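3-oxoacyl-[acyl-carrier-protein] synthase (PDB 2IX4) catalyses the condensation steps of mitochondrial fatty acid synthesis, adding two carbons from malonyl-ACP to a growing acyl chain. Local coordinates at the interface of chains A and B. Coordinates in Å, arbitrary orientation; residue numbers count along the deposited sequence, not the author numbering. Chains: chain A/B, 3-oxoacyl-[acyl-carrier-protein] synthase.

The interface of chains A and B. Residues chain A 174-175, 184, 188, 277; chain B 173-175, 188.
B:His173 reaches across the dimer interface of this homodimeric condensing enzyme, of the thiolase-like superfamily, and gives its NE2 hydrogen to the carboxylate of A:Asp188; the contact recurs with the chains exchanged. NE2 of B:His173 lies 2.5 Å from OD2 of A:Asp188, a short bond on the syn lone pair, with the acceptor tilted only modestly from the imidazole plane. Carboxylate and ring are turned 69° against each other. An imidazole suits this place because it carries an N-H at the far end of a rigid, flat group. With its CG swung anti to the backbone N (chi1 -178°), B:His173 extends from the short strand 172-173 towards helix 181-195 of the partner.

Beside it the chains pair as an antiparallel bridge at A:Ala175 and B:Ala175, where the carbonyl O of A:Ala174 comes to 3.3 Å from CA of B:Ala175. Small methyl side chains probably help the two backbones come this close; CB of A:Ala175 also packs 3.8 Å from NE2 of B:His173.

In the second shell, the hydroxyl of A:Tyr277 steadies the other carboxylate oxygen, its OH donating to OD1 of A:Asp188 over 3.0 Å from above the carboxylate plane. Aspartate suits its place by offering one oxygen to each donor, and tyrosine because its hydroxyl can also bond to ND1 of A:His184, one helical turn before the aspartate, while that ND1 faces the edge of the B:His173 ring. OD2 of B:Asp188 lies 3.6 Å from OD2 of A:Asp188, a closeness that would probably be eased by a proton on B:His173 or on one acid; the protons are not seen. Without the carboxylate, as with an alanine at A:Asp188, NE2 of B:His173 is likely to lose its acceptor and the A:Tyr277 hydroxyl one of its partners.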
ATOM      1  N   ALA A 174       3.000   5.252  -0.124  1.00 21.62           N
ATOM      2  CA  ALA A 174       2.745   4.245  -1.137  1.00 21.78           C
ATOM      3  C   ALA A 174       1.298   3.827  -1.025  1.00 22.21           C
ATOM      4  O   ALA A 174       0.810   3.549   0.071  1.00 21.89           O
ATOM      5  CB  ALA A 174       3.668   3.045  -0.965  1.00 21.82           C
ATOM      6  N   ALA A 175       0.606   3.827  -2.157  1.00 22.80           N
ATOM      7  CA  ALA A 175      -0.711   3.220  -2.244  1.00 23.42           C
ATOM      8  C   ALA A 175      -0.507   1.840  -2.844  1.00 23.68           C
ATOM      9  O   ALA A 175       0.229   1.691  -3.817  1.00 24.12           O
ATOM     10  CB  ALA A 175      -1.630   4.052  -3.109  1.00 23.43           C
ATOM     11  N   HIS A 184      -3.378   4.557  -8.253  1.00 21.05           N
ATOM     12  CA  HIS A 184      -3.660   5.135  -6.939  1.00 20.83           C
ATOM     13  C   HIS A 184      -2.463   5.881  -6.352  1.00 20.93           C
ATOM     14  O   HIS A 184      -2.638   6.903  -5.694  1.00 20.89           O
ATOM     15  CB  HIS A 184      -4.135   4.065  -5.956  1.00 21.00           C
ATOM     16  CG  HIS A 184      -5.509   3.546  -6.242  1.00 20.72           C
ATOM     17  ND1 HIS A 184      -6.653   4.182  -5.808  1.00 21.22           N
ATOM     18  CD2 HIS A 184      -5.924   2.440  -6.903  1.00 21.32           C
ATOM     19  CE1 HIS A 184      -7.712   3.491  -6.194  1.00 21.02           C
ATOM     20  NE2 HIS A 184      -7.297   2.427  -6.855  1.00 21.59           N
ATOM     21  N   ASP A 188      -3.058   9.593  -5.386  1.00 20.04           N
ATOM     22  CA  ASP A 188      -2.867  10.036  -4.005  1.00 20.01           C
ATOM     23  C   ASP A 188      -1.866  11.182  -3.928  1.00 20.00           C
ATOM     24  O   ASP A 188      -2.063  12.126  -3.171  1.00 20.29           O
ATOM     25  CB  ASP A 188      -2.390   8.885  -3.117  1.00 19.77           C
ATOM     26  CG  ASP A 188      -3.482   7.867  -2.828  1.00 20.34           C
ATOM     27  OD1 ASP A 188      -4.669   8.139  -3.100  1.00 20.57           O
ATOM     28  OD2 ASP A 188      -3.142   6.788  -2.306  1.00 20.59           O
ATOM     29  N   TYR A 277      -9.091  11.987 -11.033  1.00 22.29           N
ATOM     30  CA  TYR A 277      -8.673  10.784 -10.322  1.00 22.00           C
ATOM     31  C   TYR A 277      -9.929  10.121  -9.763  1.00 21.63           C
ATOM     32  O   TYR A 277     -10.333  10.376  -8.629  1.00 21.59           O
ATOM     33  CB  TYR A 277      -7.664  11.147  -9.223  1.00 22.22           C
ATOM     34  CG  TYR A 277      -7.251  10.043  -8.259  1.00 22.26           C
ATOM     35  CD1 TYR A 277      -7.029   8.729  -8.693  1.00 21.89           C
ATOM     36  CD2 TYR A 277      -7.042  10.332  -6.909  1.00 22.57           C
ATOM     37  CE1 TYR A 277      -6.638   7.729  -7.794  1.00 21.69           C
ATOM     38  CE2 TYR A 277      -6.647   9.346  -6.011  1.00 22.49           C
ATOM     39  CZ  TYR A 277      -6.445   8.052  -6.459  1.00 22.23           C
ATOM     40  OH  TYR A 277      -6.053   7.086  -5.556  1.00 22.95           O
TER
ATOM     41  N   HIS B 173      -9.317   1.385  -1.441  1.00 21.28           N
ATOM     42  CA  HIS B 173      -7.958   1.913  -1.338  1.00 21.24           C
ATOM     43  C   HIS B 173      -7.148   1.275  -0.212  1.00 21.46           C
ATOM     44  O   HIS B 173      -7.709   0.702   0.723  1.00 21.48           O
ATOM     45  CB  HIS B 173      -8.052   3.428  -1.125  1.00 21.26           C
ATOM     46  CG  HIS B 173      -6.731   4.126  -1.038  1.00 21.03           C
ATOM     47  ND1 HIS B 173      -6.175   4.513   0.162  1.00 21.43           N
ATOM     48  CD2 HIS B 173      -5.868   4.528  -2.001  1.00 21.17           C
ATOM     49  CE1 HIS B 173      -5.022   5.119  -0.065  1.00 21.02           C
ATOM     50  NE2 HIS B 173      -4.815   5.145  -1.370  1.00 20.80           N
ATOM     51  N   ALA B 174      -5.824   1.373  -0.314  1.00 21.56           N
ATOM     52  CA  ALA B 174      -4.935   1.038   0.792  1.00 21.69           C
ATOM     53  C   ALA B 174      -3.628   1.812   0.680  1.00 22.07           C
ATOM     54  O   ALA B 174      -3.014   1.853  -0.385  1.00 21.48           O
ATOM     55  CB  ALA B 174      -4.663  -0.462   0.838  1.00 21.69           C
ATOM     56  N   ALA B 175      -3.229   2.449   1.777  1.00 22.50           N
ATOM     57  CA  ALA B 175      -1.878   2.975   1.904  1.00 23.30           C
ATOM     58  C   ALA B 175      -1.061   1.918   2.632  1.00 23.81           C
ATOM     59  O   ALA B 175      -1.502   1.376   3.647  1.00 24.25           O
ATOM     60  CB  ALA B 175      -1.878   4.275   2.674  1.00 23.15           C
ATOM     61  N   ASP B 188      -5.072   9.247   4.275  1.00 22.45           N
ATOM     62  CA  ASP B 188      -5.458   9.255   2.861  1.00 22.35           C
ATOM     63  C   ASP B 188      -6.966   9.347   2.712  1.00 22.33           C
ATOM     64  O   ASP B 188      -7.464  10.145   1.920  1.00 22.35           O
ATOM     65  CB  ASP B 188      -4.952   8.004   2.141  1.00 22.34           C
ATOM     66  CG  ASP B 188      -3.469   8.070   1.813  1.00 22.81           C
ATOM     67  OD1 ASP B 188      -2.835   9.127   2.032  1.00 22.74           O
ATOM     68  OD2 ASP B 188      -2.939   7.051   1.324  1.00 22.69           O
TER